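Local coordinates for protein inositol dehydrogenase (PDB 4MKX) that probably oxidises scyllo-inositol as an NAD-dependent dehydrogenase of the Gfo/Idh/MocA family, at residues A[30-35]-A[108-113]; A[84-89]-A[94-99]. One frame throughout, in Å; residues are numbered along the deposited sequence.

Interaction 1: residues A[30-35]-A[108-113]; sequences KIHATN and FSEKPI
F108 turns the edge of its phenyl ring toward the face of the H32 imidazole, a T-shaped pair with centroids 5.4 Å apart and planes at 69°. The closest approach is F108 CE1 to H32 NE2 at 4.0 Å. That same nitrogen makes the polar bond of the contact: H32 NE2 donates to E110 OE2 over 2.8 Å, almost straight at 171°. The oxygen lies close to the imidazole plane and accepts through its anti lone pair, the one directed away from OE1, while carboxylate and ring are nearly coplanar. A bend of the glutamate at chi2 accompanies this placing, and its other oxygen, OE1, receives the backbone N of K111 at 3.2 Å, so both oxygens are engaged. With CG anti to the carbonyl carbon (chi1 -76°), the H32 ring leaves the helix toward E110. Its second nitrogen, ND1, bonds to E311, which also takes N35 ND2; held at both nitrogens, the imidazole has its rotation fixed. The cis bond between K111 and P112 belongs to the Glu-Lys-Pro sequence characteristic of this family. The contact thus joins helix 27-38 to strand 106-109 and the residues that follow it, with E310 of helix 304-319 touching H32, F108 and E110, and F85 of the adjoining strand 83-86 packed against both rings.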
loop_
_atom_site.group_PDB
_atom_site.type_symbol
_atom_site.label_atom_id
_atom_site.label_comp_id
_atom_site.label_asym_id
_atom_site.label_seq_id
_atom_site.Cartn_x
_atom_site.Cartn_y
_atom_site.Cartn_z
ATOM N N LYS A 30 6.969 -31.893 -12.438
ATOM C CA LYS A 30 6.595 -31.426 -13.771
ATOM C C LYS A 30 7.074 -30.004 -14.021
ATOM O O LYS A 30 7.459 -29.667 -15.142
ATOM C CB LYS A 30 5.080 -31.545 -13.986
ATOM C CG LYS A 30 4.648 -32.977 -14.297
ATOM C CD LYS A 30 3.143 -33.125 -14.427
ATOM C CE LYS A 30 2.805 -34.560 -14.832
ATOM N NZ LYS A 30 1.367 -34.755 -15.158
ATOM N N ILE A 31 7.056 -29.173 -12.983
ATOM C CA ILE A 31 7.598 -27.825 -13.107
ATOM C C ILE A 31 9.087 -27.853 -13.446
ATOM O O ILE A 31 9.521 -27.223 -14.406
ATOM C CB ILE A 31 7.334 -26.994 -11.834
ATOM C CG1 ILE A 31 5.824 -26.791 -11.654
ATOM C CG2 ILE A 31 8.059 -25.651 -11.901
ATOM C CD1 ILE A 31 5.433 -26.210 -10.314
ATOM N N HIS A 32 9.872 -28.601 -12.672
ATOM C CA HIS A 32 11.298 -28.711 -12.929
ATOM C C HIS A 32 11.558 -29.300 -14.309
ATOM O O HIS A 32 12.434 -28.840 -15.037
ATOM C CB HIS A 32 11.973 -29.605 -11.879
ATOM C CG HIS A 32 12.177 -28.945 -10.548
ATOM N ND1 HIS A 32 12.763 -27.702 -10.408
ATOM C CD2 HIS A 32 11.917 -29.375 -9.291
ATOM C CE1 HIS A 32 12.829 -27.388 -9.128
ATOM N NE2 HIS A 32 12.328 -28.391 -8.424
ATOM N N ALA A 33 10.813 -30.346 -14.649
ATOM C CA ALA A 33 11.025 -31.037 -15.923
ATOM C C ALA A 33 10.754 -30.107 -17.097
ATOM O O ALA A 33 11.539 -30.046 -18.041
ATOM C CB ALA A 33 10.141 -32.266 -16.011
ATOM N N THR A 34 9.639 -29.390 -17.030
ATOM C CA THR A 34 9.265 -28.459 -18.098
ATOM C C THR A 34 10.304 -27.356 -18.225
ATOM O O THR A 34 10.715 -26.999 -19.328
ATOM C CB THR A 34 7.890 -27.843 -17.832
ATOM O OG1 THR A 34 6.925 -28.892 -17.718
ATOM C CG2 THR A 34 7.476 -26.901 -18.959
ATOM N N ASN A 35 10.737 -26.814 -17.092
ATOM C CA ASN A 35 11.730 -25.754 -17.112
ATOM C C ASN A 35 13.047 -26.212 -17.721
ATOM O O ASN A 35 13.622 -25.530 -18.566
ATOM C CB ASN A 35 11.963 -25.210 -15.706
ATOM C CG ASN A 35 10.836 -24.339 -15.212
ATOM O OD1 ASN A 35 9.966 -23.910 -15.980
ATOM N ND2 ASN A 35 10.847 -24.060 -13.921
ATOM N N PHE A 108 20.844 -32.690 -7.806
ATOM C CA PHE A 108 19.936 -31.712 -7.219
ATOM C C PHE A 108 18.848 -32.500 -6.509
ATOM O O PHE A 108 18.207 -33.371 -7.113
ATOM C CB PHE A 108 19.308 -30.846 -8.316
ATOM C CG PHE A 108 18.277 -29.858 -7.804
ATOM C CD1 PHE A 108 16.958 -30.257 -7.583
ATOM C CD2 PHE A 108 18.622 -28.538 -7.579
ATOM C CE1 PHE A 108 16.001 -29.355 -7.111
ATOM C CE2 PHE A 108 17.669 -27.623 -7.114
ATOM C CZ PHE A 108 16.357 -28.043 -6.885
ATOM N N SER A 109 18.596 -32.188 -5.242
ATOM C CA SER A 109 17.511 -32.857 -4.544
ATOM C C SER A 109 16.533 -31.838 -4.005
ATOM O O SER A 109 16.946 -30.835 -3.449
ATOM C CB SER A 109 18.069 -33.684 -3.381
ATOM O OG SER A 109 17.023 -34.282 -2.649
ATOM N N GLU A 110 15.242 -32.097 -4.162
ATOM C CA GLU A 110 14.262 -31.294 -3.441
ATOM C C GLU A 110 14.382 -31.487 -1.940
ATOM O O GLU A 110 14.945 -32.479 -1.462
ATOM C CB GLU A 110 12.832 -31.627 -3.878
ATOM C CG GLU A 110 12.347 -30.779 -5.042
ATOM C CD GLU A 110 12.333 -29.295 -4.702
ATOM O OE1 GLU A 110 12.230 -28.940 -3.505
ATOM O OE2 GLU A 110 12.422 -28.466 -5.633
ATOM N N LYS A 111 13.861 -30.517 -1.197
ATOM C CA LYS A 111 13.741 -30.662 0.245
ATOM C C LYS A 111 12.661 -31.681 0.591
ATOM O O LYS A 111 11.787 -31.973 -0.229
ATOM C CB LYS A 111 13.415 -29.297 0.878
ATOM C CG LYS A 111 12.053 -28.698 0.469
ATOM C CD LYS A 111 10.927 -29.129 1.429
ATOM C CE LYS A 111 9.547 -28.763 0.879
ATOM N NZ LYS A 111 8.449 -29.312 1.724
ATOM N N PRO A 112 12.721 -32.253 1.805
ATOM C CA PRO A 112 13.828 -32.183 2.759
ATOM C C PRO A 112 14.878 -33.165 2.293
ATOM O O PRO A 112 14.586 -33.970 1.407
ATOM C CB PRO A 112 13.203 -32.707 4.057
ATOM C CG PRO A 112 12.152 -33.649 3.613
ATOM C CD PRO A 112 11.623 -33.100 2.293
ATOM N N ILE A 113 16.073 -33.109 2.856
ATOM C CA ILE A 113 17.095 -34.065 2.429
ATOM C C ILE A 113 16.682 -35.490 2.788
ATOM O O ILE A 113 16.941 -36.441 2.042
ATOM C CB ILE A 113 18.488 -33.699 3.001
ATOM C CG1 ILE A 113 19.590 -34.522 2.326
ATOM C CG2 ILE A 113 18.542 -33.836 4.538
ATOM C CD1 ILE A 113 20.974 -33.989 2.606
#

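Interaction 2: residues A[84-89]-A[94-99]; sequences VFIVSP and LQQIES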
loop_
_atom_site.group_PDB
_atom_site.type_symbol
_atom_site.label_atom_id
_atom_site.label_comp_id
_atom_site.label_asym_id
_atom_site.label_seq_id
_atom_site.Cartn_x
_atom_site.Cartn_y
_atom_site.Cartn_z
ATOM N N VAL A 84 21.223 -35.594 -11.996
ATOM C CA VAL A 84 19.869 -36.027 -11.694
ATOM C C VAL A 84 19.134 -34.956 -10.897
ATOM O O VAL A 84 19.751 -34.238 -10.123
ATOM C CB VAL A 84 19.848 -37.340 -10.883
ATOM C CG1 VAL A 84 20.521 -38.460 -11.653
ATOM C CG2 VAL A 84 20.533 -37.154 -9.542
ATOM N N PHE A 85 17.824 -34.865 -11.107
ATOM C CA PHE A 85 16.959 -34.041 -10.271
ATOM C C PHE A 85 16.082 -35.000 -9.508
ATOM O O PHE A 85 15.327 -35.772 -10.111
ATOM C CB PHE A 85 16.061 -33.150 -11.129
ATOM C CG PHE A 85 16.524 -31.725 -11.225
ATOM C CD1 PHE A 85 17.751 -31.421 -11.804
ATOM C CD2 PHE A 85 15.728 -30.693 -10.756
ATOM C CE1 PHE A 85 18.187 -30.110 -11.901
ATOM C CE2 PHE A 85 16.159 -29.376 -10.836
ATOM C CZ PHE A 85 17.387 -29.086 -11.414
ATOM N N ILE A 86 16.179 -34.967 -8.183
ATOM C CA ILE A 86 15.404 -35.868 -7.358
ATOM C C ILE A 86 14.186 -35.139 -6.818
ATOM O O ILE A 86 14.302 -34.247 -5.970
ATOM C CB ILE A 86 16.265 -36.437 -6.234
ATOM C CG1 ILE A 86 17.345 -37.330 -6.846
ATOM C CG2 ILE A 86 15.415 -37.243 -5.243
ATOM C CD1 ILE A 86 18.502 -37.635 -5.908
ATOM N N VAL A 87 13.017 -35.502 -7.339
ATOM C CA VAL A 87 11.773 -34.858 -6.950
ATOM C C VAL A 87 10.743 -35.922 -6.541
ATOM O O VAL A 87 9.538 -35.749 -6.703
ATOM C CB VAL A 87 11.237 -33.934 -8.082
ATOM C CG1 VAL A 87 10.366 -32.827 -7.495
ATOM C CG2 VAL A 87 12.387 -33.309 -8.859
ATOM N N SER A 88 11.255 -37.029 -6.004
ATOM C CA SER A 88 10.450 -38.127 -5.482
ATOM C C SER A 88 9.925 -37.780 -4.093
ATOM O O SER A 88 10.322 -36.765 -3.519
ATOM C CB SER A 88 11.326 -39.372 -5.384
ATOM O OG SER A 88 12.557 -39.070 -4.746
ATOM N N PRO A 89 9.020 -38.611 -3.547
ATOM C CA PRO A 89 8.602 -38.343 -2.164
ATOM C C PRO A 89 9.788 -38.381 -1.198
ATOM O O PRO A 89 10.777 -39.060 -1.464
ATOM C CB PRO A 89 7.636 -39.487 -1.871
ATOM C CG PRO A 89 7.078 -39.855 -3.213
ATOM C CD PRO A 89 8.205 -39.668 -4.178
ATOM N N LEU A 94 17.207 -39.829 0.314
ATOM C CA LEU A 94 18.533 -40.278 0.730
ATOM C C LEU A 94 19.073 -41.433 -0.107
ATOM O O LEU A 94 20.224 -41.393 -0.532
ATOM C CB LEU A 94 18.540 -40.667 2.213
ATOM C CG LEU A 94 18.194 -39.515 3.160
ATOM C CD1 LEU A 94 18.177 -40.014 4.588
ATOM C CD2 LEU A 94 19.211 -38.412 3.019
ATOM N N GLN A 95 18.248 -42.442 -0.365
ATOM C CA GLN A 95 18.733 -43.614 -1.101
ATOM C C GLN A 95 19.013 -43.263 -2.560
ATOM O O GLN A 95 19.956 -43.792 -3.165
ATOM C CB GLN A 95 17.771 -44.802 -0.979
ATOM C CG GLN A 95 16.432 -44.645 -1.690
ATOM C CD GLN A 95 15.669 -45.959 -1.784
ATOM O OE1 GLN A 95 15.905 -46.885 -1.008
ATOM N NE2 GLN A 95 14.752 -46.046 -2.742
ATOM N N GLN A 96 18.224 -42.341 -3.113
ATOM C CA GLN A 96 18.430 -41.914 -4.497
ATOM C C GLN A 96 19.635 -40.978 -4.636
ATOM O O GLN A 96 20.388 -41.068 -5.615
ATOM C CB GLN A 96 17.144 -41.321 -5.083
ATOM C CG GLN A 96 16.030 -42.362 -5.247
ATOM C CD GLN A 96 14.697 -41.772 -5.632
ATOM O OE1 GLN A 96 14.508 -40.556 -5.593
ATOM N NE2 GLN A 96 13.753 -42.632 -5.999
ATOM N N ILE A 97 19.824 -40.095 -3.660
ATOM C CA ILE A 97 21.031 -39.274 -3.585
ATOM C C ILE A 97 22.300 -40.156 -3.569
ATOM O O ILE A 97 23.228 -39.931 -4.341
ATOM C CB ILE A 97 21.017 -38.359 -2.346
ATOM C CG1 ILE A 97 20.020 -37.217 -2.526
ATOM C CG2 ILE A 97 22.384 -37.752 -2.109
ATOM C CD1 ILE A 97 19.733 -36.500 -1.201
ATOM N N GLU A 98 22.340 -41.142 -2.677
ATOM C CA GLU A 98 23.502 -42.024 -2.571
ATOM C C GLU A 98 23.781 -42.782 -3.862
ATOM O O GLU A 98 24.924 -42.851 -4.317
ATOM C CB GLU A 98 23.336 -42.998 -1.398
ATOM C CG GLU A 98 23.459 -42.321 -0.036
ATOM C CD GLU A 98 23.310 -43.288 1.116
ATOM O OE1 GLU A 98 23.414 -44.512 0.892
ATOM O OE2 GLU A 98 23.091 -42.821 2.248
ATOM N N SER A 99 22.735 -43.356 -4.445
ATOM C CA SER A 99 22.879 -44.104 -5.684
ATOM C C SER A 99 23.387 -43.236 -6.826
ATOM O O SER A 99 24.253 -43.654 -7.600
ATOM C CB SER A 99 21.548 -44.721 -6.078
ATOM O OG SER A 99 21.592 -45.161 -7.419
#
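S88 OG donates to Q96 OE1 over just 2.6 Å, the polar bond that ties the loop after strand 83-86 to the helix that follows it. The hydroxyl meets the amide oxygen at a C=O...O angle of 134°, tilted 30° out of the carbonyl plane. The conformations of both side chains serve the bond: S88 carries OG between its backbone N and carbonyl carbon (chi1 48°), while Q96 runs extended beyond CG, carrying its amide from the helix across to the loop. The serine CB also approaches the same oxygen, at 3.4 Å from Q96 OE1.

Beside this bond I86 packs against the helix, and its two branches have different tasks. CG2 rests 3.5 Å from Q96 OE1, whereas CD1 reaches the helix itself, 3.6 Å from I97 N and in apolar contact with I97 CG1 at 3.7 Å. I86 CD1 also comes within 4.0 Å of Q96 CB, and the two isoleucines cross at about a right angle. With an alanine in place of Q96, S88 OG would probably lose its amide acceptor and a gap would be likely to open beside I86 CG2.

Beyond the pair, Q96 touches V23 of strand 18-23, and I97 packs on V107 and S109 of strand 106-109. S88 O accepts from H93 NE2, a second link between the loop and the start of the helix. Strand 83-86, helix 93-102 and strand 106-109 form a beta-alpha-beta crossover, in which the helix connects two neighbouring parallel strands and packs on a face of their sheet, the repeating unit of the Rossmann fold.

How the interactions relate
Interaction 2 is nested inside the long chain loop that interaction 1 closes, and their centres lie about 10 Å apart. Strands 83-86 and 106-109 are parallel neighbours, and two probable backbone hydrogen bonds join them: I86 N to F108 O at 2.8 Å and E110 N to I86 O at 3.0 Å. I86 thus bonds to the residues before and after S109, the usual pattern of parallel strands. F85 supplies a side-chain link, its CD2 lying 3.4 Å from F108 CD1. The H32 and S88 side chains both lie near, without touching, G24, G26 and G29, a Rossmann-type glycine pattern that probably marks the dinucleotide site, empty in this apo structure, so both contacts lie in its neighbourhood.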